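Local coordinates for NADP-dependent glyceraldehyde-3-phosphate dehydrogenase (Bacillus halodurans, PDB 3PRL), which probably oxidises glyceraldehyde 3-phosphate to 3-phosphoglycerate with NADP+ as the hydride acceptor, without the phosphorylation step of classical glycolysis, at residues Leu46-Val51 against Gly223-Glu228; Asp53-Ala58 against Val227-Ile232; Ile281-Phe286 against Asn441-Arg446. All blocks are in the same frame, centred on the assembly; numbering follows the deposited sequence.

Contact 1 of 3, residues Leu46-Val51 against Gly223-Glu228; sequences LSQEEV and GDHLVE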
loop_
_atom_site.group_PDB
_atom_site.type_symbol
_atom_site.label_atom_id
_atom_site.label_comp_id
_atom_site.label_asym_id
_atom_site.label_seq_id
_atom_site.Cartn_x
_atom_site.Cartn_y
_atom_site.Cartn_z
ATOM N N LEU D 46 -0.566 -43.961 8.814
ATOM C CA LEU D 46 -1.562 -43.979 7.736
ATOM C C LEU D 46 -1.025 -44.568 6.444
ATOM O O LEU D 46 0.192 -44.613 6.224
ATOM C CB LEU D 46 -2.130 -42.574 7.465
ATOM C CG LEU D 46 -3.188 -41.982 8.412
ATOM C CD1 LEU D 46 -3.698 -40.632 7.881
ATOM C CD2 LEU D 46 -4.367 -42.940 8.638
ATOM N N SER D 47 -1.961 -45.016 5.607
ATOM C CA SER D 47 -1.680 -45.660 4.318
ATOM C C SER D 47 -1.809 -44.675 3.145
ATOM O O SER D 47 -2.215 -43.528 3.333
ATOM C CB SER D 47 -2.628 -46.854 4.108
ATOM O OG SER D 47 -3.993 -46.444 4.085
ATOM N N GLN D 48 -1.473 -45.141 1.942
ATOM C CA GLN D 48 -1.559 -44.315 0.730
ATOM C C GLN D 48 -2.990 -43.864 0.413
ATOM O O GLN D 48 -3.195 -42.742 -0.065
ATOM C CB GLN D 48 -0.914 -45.022 -0.472
ATOM C CG GLN D 48 0.612 -44.837 -0.542
ATOM C CD GLN D 48 1.275 -45.627 -1.661
ATOM O OE1 GLN D 48 1.166 -46.861 -1.731
ATOM N NE2 GLN D 48 1.980 -44.921 -2.538
ATOM N N GLU D 49 -3.968 -44.725 0.709
ATOM C CA GLU D 49 -5.384 -44.417 0.460
ATOM C C GLU D 49 -5.897 -43.366 1.430
ATOM O O GLU D 49 -6.334 -42.300 1.013
ATOM C CB GLU D 49 -6.268 -45.668 0.560
ATOM C CG GLU D 49 -6.047 -46.684 -0.527
ATOM C CD GLU D 49 -4.617 -47.176 -0.558
ATOM O OE1 GLU D 49 -4.211 -47.922 0.366
ATOM O OE2 GLU D 49 -3.899 -46.791 -1.508
ATOM N N GLU D 50 -5.832 -43.669 2.726
ATOM C CA GLU D 50 -6.278 -42.730 3.755
ATOM C C GLU D 50 -5.674 -41.324 3.574
ATOM O O GLU D 50 -6.274 -40.338 4.009
ATOM C CB GLU D 50 -6.020 -43.297 5.147
ATOM C CG GLU D 50 -6.735 -44.624 5.359
ATOM C CD GLU D 50 -6.373 -45.305 6.648
ATOM O OE1 GLU D 50 -5.168 -45.536 6.897
ATOM O OE2 GLU D 50 -7.310 -45.629 7.403
ATOM N N VAL D 51 -4.514 -41.253 2.903
ATOM C CA VAL D 51 -3.833 -39.997 2.546
ATOM C C VAL D 51 -4.480 -39.278 1.345
ATOM O O VAL D 51 -4.631 -38.055 1.363
ATOM C CB VAL D 51 -2.309 -40.211 2.296
ATOM C CG1 VAL D 51 -1.701 -39.052 1.527
ATOM C CG2 VAL D 51 -1.569 -40.393 3.605
ATOM N N GLY D 223 5.520 -39.819 3.046
ATOM C CA GLY D 223 6.419 -38.725 2.672
ATOM C C GLY D 223 6.310 -38.265 1.228
ATOM O O GLY D 223 5.664 -37.256 0.939
ATOM N N ASP D 224 6.935 -39.016 0.324
ATOM C CA ASP D 224 6.961 -38.688 -1.105
ATOM C C ASP D 224 5.572 -38.538 -1.743
ATOM O O ASP D 224 5.324 -37.564 -2.464
ATOM C CB ASP D 224 7.773 -39.732 -1.879
ATOM C CG ASP D 224 9.237 -39.788 -1.452
ATOM O OD1 ASP D 224 9.851 -38.734 -1.149
ATOM O OD2 ASP D 224 9.779 -40.908 -1.436
ATOM N N HIS D 225 4.682 -39.496 -1.462
ATOM C CA HIS D 225 3.303 -39.534 -1.983
ATOM C C HIS D 225 2.532 -38.223 -1.763
ATOM O O HIS D 225 1.766 -37.799 -2.632
ATOM C CB HIS D 225 2.545 -40.704 -1.345
ATOM C CG HIS D 225 1.149 -40.899 -1.861
ATOM N ND1 HIS D 225 0.870 -41.561 -3.041
ATOM C CD2 HIS D 225 -0.052 -40.542 -1.340
ATOM C CE1 HIS D 225 -0.438 -41.596 -3.230
ATOM N NE2 HIS D 225 -1.021 -40.987 -2.210
ATOM N N LEU D 226 2.732 -37.598 -0.601
ATOM C CA LEU D 226 2.121 -36.308 -0.310
ATOM C C LEU D 226 2.696 -35.225 -1.209
ATOM O O LEU D 226 1.963 -34.553 -1.921
ATOM C CB LEU D 226 2.337 -35.920 1.149
ATOM C CG LEU D 226 1.505 -36.592 2.238
ATOM C CD1 LEU D 226 2.299 -36.650 3.538
ATOM C CD2 LEU D 226 0.201 -35.849 2.443
ATOM N N VAL D 227 4.017 -35.086 -1.178
ATOM C CA VAL D 227 4.736 -34.028 -1.874
ATOM C C VAL D 227 4.553 -34.091 -3.393
ATOM O O VAL D 227 4.616 -33.061 -4.073
ATOM C CB VAL D 227 6.233 -34.022 -1.421
ATOM C CG1 VAL D 227 7.199 -33.718 -2.539
ATOM C CG2 VAL D 227 6.417 -33.055 -0.271
ATOM N N GLU D 228 4.281 -35.299 -3.891
ATOM C CA GLU D 228 4.072 -35.585 -5.308
ATOM C C GLU D 228 2.609 -35.553 -5.759
ATOM O O GLU D 228 2.326 -35.798 -6.921
ATOM C CB GLU D 228 4.661 -36.962 -5.650
ATOM C CG GLU D 228 6.182 -37.054 -5.562
ATOM C CD GLU D 228 6.730 -38.476 -5.757
ATOM O OE1 GLU D 228 5.945 -39.454 -5.730
ATOM O OE2 GLU D 228 7.965 -38.615 -5.926
#
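H225 presents its imidazole to the first turn of helix 48-65, where Q48 lies over one ring face and V51 touches an edge. This is helix-to-helix packing in the Rossmann-like cofactor domain of the aldehyde dehydrogenase fold. Q48 CG sits almost squarely above the ring, 4.2 Å from the centroid of H225 and 10° off the normal, a CH-pi contact. The rest of the glutamine runs on extended, and its amide stands 70° to the imidazole. NE2 of Q48 passes ND1 of H225 at 3.6 Å, and no hydrogen bond forms. At the rim, CG1 of V51 approaches CD2 of H225 to 3.6 Å in the plane of the ring. The same methyl leans on CD2 of L226 at 3.8 Å, so this one branch of V51 touches both H225 and L226.

Two torsions set this up. H225 has chi1 at -176°, which carries the ring away from its own backbone N and across to the other helix. V51 likewise has CG1 opposite its N, aiming that branch at both neighbours. Further out, H225 NE2 is hydrogen-bonded to N52 OD1, which probably limits the rotation of the ring, and the ring of H229 meets that of H225 at a steep angle. The side chain of L226 is about 4 Å from that of K186, which binds NADP+, as does D224, one residue before H225; the short helix 223-227 thus belongs to the wall of the cofactor site, though no cofactor is bound in this chain. S47 is the N-cap of the opposing helix and makes one half of a capping box: the S47 N bond to OE1 of E50 is weak, while S47 OG reaches that same OE1 at 3.2 Å, from above the carboxylate plane.

Contact 2 of 3, residues Asp53-Ala58 against Val227-Ile232; sequences DAIQGA and VEHPGI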
loop_
_atom_site.group_PDB
_atom_site.type_symbol
_atom_site.label_atom_id
_atom_site.label_comp_id
_atom_site.label_asym_id
_atom_site.label_seq_id
_atom_site.Cartn_x
_atom_site.Cartn_y
_atom_site.Cartn_z
ATOM N N ASP D 53 -7.616 -39.911 0.569
ATOM C CA ASP D 53 -8.917 -39.595 1.143
ATOM C C ASP D 53 -8.943 -38.257 1.853
ATOM O O ASP D 53 -9.895 -37.502 1.707
ATOM C CB ASP D 53 -9.396 -40.718 2.060
ATOM C CG ASP D 53 -10.099 -41.833 1.292
ATOM O OD1 ASP D 53 -10.098 -41.794 0.042
ATOM O OD2 ASP D 53 -10.660 -42.743 1.941
ATOM N N ALA D 54 -7.889 -37.966 2.604
ATOM C CA ALA D 54 -7.729 -36.676 3.260
ATOM C C ALA D 54 -7.594 -35.549 2.240
ATOM O O ALA D 54 -8.204 -34.496 2.401
ATOM C CB ALA D 54 -6.524 -36.699 4.176
ATOM N N ILE D 55 -6.807 -35.776 1.191
ATOM C CA ILE D 55 -6.622 -34.763 0.144
ATOM C C ILE D 55 -7.918 -34.441 -0.611
ATOM O O ILE D 55 -8.138 -33.290 -1.007
ATOM C CB ILE D 55 -5.473 -35.129 -0.832
ATOM C CG1 ILE D 55 -4.135 -35.028 -0.095
ATOM C CG2 ILE D 55 -5.458 -34.199 -2.050
ATOM C CD1 ILE D 55 -2.922 -35.404 -0.922
ATOM N N GLN D 56 -8.774 -35.446 -0.800
ATOM C CA GLN D 56 -10.040 -35.234 -1.497
ATOM C C GLN D 56 -11.046 -34.501 -0.642
ATOM O O GLN D 56 -11.760 -33.623 -1.140
ATOM C CB GLN D 56 -10.646 -36.540 -2.021
ATOM C CG GLN D 56 -10.358 -36.813 -3.491
ATOM C CD GLN D 56 -10.401 -35.558 -4.351
ATOM O OE1 GLN D 56 -9.356 -34.982 -4.672
ATOM N NE2 GLN D 56 -11.612 -35.120 -4.718
ATOM N N GLY D 57 -11.109 -34.865 0.639
ATOM C CA GLY D 57 -12.010 -34.213 1.575
ATOM C C GLY D 57 -11.715 -32.726 1.663
ATOM O O GLY D 57 -12.627 -31.908 1.766
ATOM N N ALA D 58 -10.430 -32.388 1.622
ATOM C CA ALA D 58 -9.988 -31.008 1.714
ATOM C C ALA D 58 -10.372 -30.207 0.471
ATOM O O ALA D 58 -10.759 -29.055 0.588
ATOM C CB ALA D 58 -8.494 -30.942 1.971
ATOM N N VAL D 227 4.017 -35.086 -1.178
ATOM C CA VAL D 227 4.736 -34.028 -1.874
ATOM C C VAL D 227 4.553 -34.091 -3.393
ATOM O O VAL D 227 4.616 -33.061 -4.073
ATOM C CB VAL D 227 6.233 -34.022 -1.421
ATOM C CG1 VAL D 227 7.199 -33.718 -2.539
ATOM C CG2 VAL D 227 6.417 -33.055 -0.271
ATOM N N GLU D 228 4.281 -35.299 -3.891
ATOM C CA GLU D 228 4.072 -35.585 -5.308
ATOM C C GLU D 228 2.609 -35.553 -5.759
ATOM O O GLU D 228 2.326 -35.798 -6.921
ATOM C CB GLU D 228 4.661 -36.962 -5.650
ATOM C CG GLU D 228 6.182 -37.054 -5.562
ATOM C CD GLU D 228 6.730 -38.476 -5.757
ATOM O OE1 GLU D 228 5.945 -39.454 -5.730
ATOM O OE2 GLU D 228 7.965 -38.615 -5.926
ATOM N N HIS D 229 1.684 -35.267 -4.848
ATOM C CA HIS D 229 0.249 -35.406 -5.132
ATOM C C HIS D 229 -0.350 -34.266 -5.955
ATOM O O HIS D 229 -0.344 -33.115 -5.500
ATOM C CB HIS D 229 -0.536 -35.539 -3.820
ATOM C CG HIS D 229 -1.766 -36.381 -3.942
ATOM N ND1 HIS D 229 -2.946 -35.903 -4.466
ATOM C CD2 HIS D 229 -1.999 -37.667 -3.600
ATOM C CE1 HIS D 229 -3.852 -36.862 -4.450
ATOM N NE2 HIS D 229 -3.302 -37.945 -3.930
ATOM N N PRO D 230 -0.910 -34.582 -7.152
ATOM C CA PRO D 230 -1.551 -33.558 -7.979
ATOM C C PRO D 230 -2.636 -32.752 -7.248
ATOM O O PRO D 230 -2.950 -31.636 -7.667
ATOM C CB PRO D 230 -2.161 -34.360 -9.144
ATOM C CG PRO D 230 -2.226 -35.765 -8.663
ATOM C CD PRO D 230 -1.048 -35.924 -7.754
ATOM N N GLY D 231 -3.173 -33.301 -6.153
ATOM C CA GLY D 231 -4.190 -32.614 -5.341
ATOM C C GLY D 231 -3.688 -31.489 -4.451
ATOM O O GLY D 231 -4.481 -30.789 -3.826
ATOM N N ILE D 232 -2.367 -31.325 -4.389
ATOM C CA ILE D 232 -1.722 -30.293 -3.577
ATOM C C ILE D 232 -1.358 -29.096 -4.453
ATOM O O ILE D 232 -0.715 -29.245 -5.513
ATOM C CB ILE D 232 -0.448 -30.842 -2.870
ATOM C CG1 ILE D 232 -0.785 -32.027 -1.934
ATOM C CG2 ILE D 232 0.324 -29.729 -2.145
ATOM C CD1 ILE D 232 -1.601 -31.683 -0.680
#
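I55 pushes its end methyl onto the imidazole of H229, in the loop after helix 223-227 that helix 48-65 meets here. CD1 of I55 lies 3.4 Å from CG of H229 and over the ring face, shifted toward the rim, in a CH-pi contact whose line to the centroid leans 17° from the normal. The isoleucine chain is stretched at chi2 178°, which brings CD1 that far across. The ring is held from two sides: ND1 of H229 accepts the backbone N-H of G231 at 3.1 Å, nearly in the ring plane, and NE2, which probably carries the ring's proton, is hydrogen-bonded to N52 OD1.

P230 turns the chain, and G231, with no side chain in the way, brings its CA to 3.9 Å from CG2 of I55. I232 then closes the type I turn that began at H229, its N bonded to H229 O at 2.9 Å. Its own CD1 meets CD1 of I55 at 4.0 Å, while its side chain also reaches L157 on strand 144-159. I55 thus packs against a turn leading from helix 223-227 into strand 234-238, an alpha-to-beta connection of the Rossmann-like nucleotide-binding domain.

Contact 3 of 3, residues Ile281-Phe286 against Asn441-Arg446; sequences IVSGAF and NAKTER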
loop_
_atom_site.group_PDB
_atom_site.type_symbol
_atom_site.label_atom_id
_atom_site.label_comp_id
_atom_site.label_asym_id
_atom_site.label_seq_id
_atom_site.Cartn_x
_atom_site.Cartn_y
_atom_site.Cartn_z
ATOM N N ILE D 281 24.321 -13.246 22.829
ATOM C CA ILE D 281 24.936 -14.456 22.266
ATOM C C ILE D 281 24.492 -15.738 22.973
ATOM O O ILE D 281 23.977 -16.648 22.320
ATOM C CB ILE D 281 26.491 -14.345 22.170
ATOM C CG1 ILE D 281 26.878 -13.357 21.068
ATOM C CG2 ILE D 281 27.135 -15.679 21.852
ATOM C CD1 ILE D 281 25.981 -13.412 19.867
ATOM N N VAL D 282 24.662 -15.801 24.293
ATOM C CA VAL D 282 24.289 -16.990 25.060
ATOM C C VAL D 282 22.779 -17.276 25.048
ATOM O O VAL D 282 22.368 -18.405 24.777
ATOM C CB VAL D 282 24.842 -16.944 26.499
ATOM C CG1 VAL D 282 24.257 -18.078 27.340
ATOM C CG2 VAL D 282 26.359 -17.016 26.475
ATOM N N SER D 283 21.965 -16.264 25.342
ATOM C CA SER D 283 20.501 -16.396 25.261
ATOM C C SER D 283 20.009 -17.030 23.945
ATOM O O SER D 283 19.144 -17.910 23.951
ATOM C CB SER D 283 19.824 -15.039 25.469
ATOM O OG SER D 283 18.436 -15.101 25.172
ATOM N N GLY D 284 20.584 -16.587 22.829
ATOM C CA GLY D 284 20.173 -17.042 21.505
ATOM C C GLY D 284 20.772 -18.367 21.058
ATOM O O GLY D 284 20.090 -19.168 20.431
ATOM N N ALA D 285 22.046 -18.610 21.378
ATOM C CA ALA D 285 22.718 -19.834 20.918
ATOM C C ALA D 285 22.191 -21.053 21.643
ATOM O O ALA D 285 22.075 -22.128 21.055
ATOM C CB ALA D 285 24.253 -19.736 21.086
ATOM N N PHE D 286 21.835 -20.858 22.913
ATOM C CA PHE D 286 21.602 -21.954 23.839
ATOM C C PHE D 286 20.162 -22.137 24.221
ATOM O O PHE D 286 19.838 -23.077 24.954
ATOM C CB PHE D 286 22.430 -21.751 25.100
ATOM C CG PHE D 286 23.838 -22.138 24.932
ATOM C CD1 PHE D 286 24.182 -23.467 24.764
ATOM C CD2 PHE D 286 24.836 -21.172 24.893
ATOM C CE1 PHE D 286 25.490 -23.832 24.583
ATOM C CE2 PHE D 286 26.170 -21.537 24.722
ATOM C CZ PHE D 286 26.494 -22.868 24.573
ATOM N N ASN D 441 22.911 -5.273 17.191
ATOM C CA ASN D 441 23.079 -5.240 18.645
ATOM C C ASN D 441 22.045 -6.042 19.405
ATOM O O ASN D 441 21.653 -5.680 20.504
ATOM C CB ASN D 441 23.094 -3.798 19.165
ATOM C CG ASN D 441 24.468 -3.189 19.138
ATOM O OD1 ASN D 441 25.470 -3.854 19.419
ATOM N ND2 ASN D 441 24.528 -1.911 18.803
ATOM N N ALA D 442 21.604 -7.134 18.799
ATOM C CA ALA D 442 20.636 -8.043 19.410
ATOM C C ALA D 442 20.793 -9.390 18.734
ATOM O O ALA D 442 21.419 -9.484 17.670
ATOM C CB ALA D 442 19.222 -7.533 19.219
ATOM N N LYS D 443 20.223 -10.419 19.358
ATOM C CA LYS D 443 20.375 -11.785 18.880
ATOM C C LYS D 443 19.538 -11.998 17.623
ATOM O O LYS D 443 18.743 -11.126 17.247
ATOM C CB LYS D 443 19.988 -12.791 19.975
ATOM C CG LYS D 443 18.519 -12.740 20.433
ATOM C CD LYS D 443 18.341 -13.438 21.783
ATOM C CE LYS D 443 16.878 -13.642 22.165
ATOM N NZ LYS D 443 16.706 -14.050 23.621
ATOM N N THR D 444 19.727 -13.145 16.971
ATOM C CA THR D 444 18.858 -13.500 15.849
ATOM C C THR D 444 17.601 -14.163 16.407
ATOM O O THR D 444 17.651 -14.870 17.399
ATOM C CB THR D 444 19.534 -14.415 14.779
ATOM O OG1 THR D 444 20.049 -15.592 15.402
ATOM C CG2 THR D 444 20.687 -13.695 14.111
ATOM N N GLU D 445 16.471 -13.919 15.760
ATOM C CA GLU D 445 15.213 -14.560 16.149
ATOM C C GLU D 445 14.234 -14.418 15.009
ATOM O O GLU D 445 14.343 -13.513 14.182
ATOM C CB GLU D 445 14.620 -13.934 17.424
ATOM C CG GLU D 445 13.953 -12.584 17.179
ATOM C CD GLU D 445 13.640 -11.824 18.446
ATOM O OE1 GLU D 445 13.084 -12.439 19.400
ATOM O OE2 GLU D 445 13.961 -10.608 18.473
ATOM N N ARG D 446 13.260 -15.311 14.999
ATOM C CA ARG D 446 12.216 -15.300 14.003
ATOM C C ARG D 446 11.286 -14.106 14.230
ATOM O O ARG D 446 10.943 -13.385 13.292
ATOM C CB ARG D 446 11.436 -16.610 14.087
ATOM C CG ARG D 446 10.613 -16.880 12.853
ATOM C CD ARG D 446 9.291 -17.503 13.229
ATOM N NE ARG D 446 8.332 -17.484 12.123
ATOM C CZ ARG D 446 8.237 -18.425 11.192
ATOM N NH1 ARG D 446 7.311 -18.313 10.249
ATOM N NH2 ARG D 446 9.067 -19.464 11.186
#
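K443 lays its long side chain along one flank of helix 274-286 and ends at S283. The aliphatic part comes past the glycine and the ammonium meets the hydroxyl: CD of K443 is 4.0 Å from N of G284, and NZ of K443 donates a short hydrogen bond of 2.6 Å to OG of S283. Both residues turn their side chains toward each other. The serine puts OG opposite its own N, chi1 170°, facing the loop, while the lysine holds CG between its backbone N and carbonyl carbon (chi1 63°) and then runs extended out to NZ. G284 has no side chain, and the CA atoms of G284 and K443 approach to 5.9 Å, so the loop packs close to the helix.

At the other end of the residue, N of K443 is hydrogen-bonded to Q280 OE1, giving the loop a second tie to the same helix. With K443 cut back to an alanine, S283 OG would probably lose this donor and a gap would open beside G284. Further along the loop, R446 forms a salt bridge with E259, the predicted active-site glutamate, and E445 packs on K144 of the second subunit. The arrangement joins a helix to the loop after strand 437-440 in the catalytic domain of the aldehyde dehydrogenase fold.

In the fold
Contacts 1 and 2 are neighbours, with centres 8 Å apart. Both start from helix 48-65 and end on one continuous run of chain, sharing V227 and E228, so the helix is pinned first to helix 223-227 and then to the turn before strand 234-238. N52, between the two helix segments, serves a histidine of each. Contact 3 follows later in sequence and lies on the other side of the chain's centre, 38 to 39 Å away between centres. Its helix 274-286 and loop pack on the sheet that contains strands 391-397 and 415-419. Contacts 1 and 2 thus lie in the cofactor-binding domain and contact 3 in the catalytic domain.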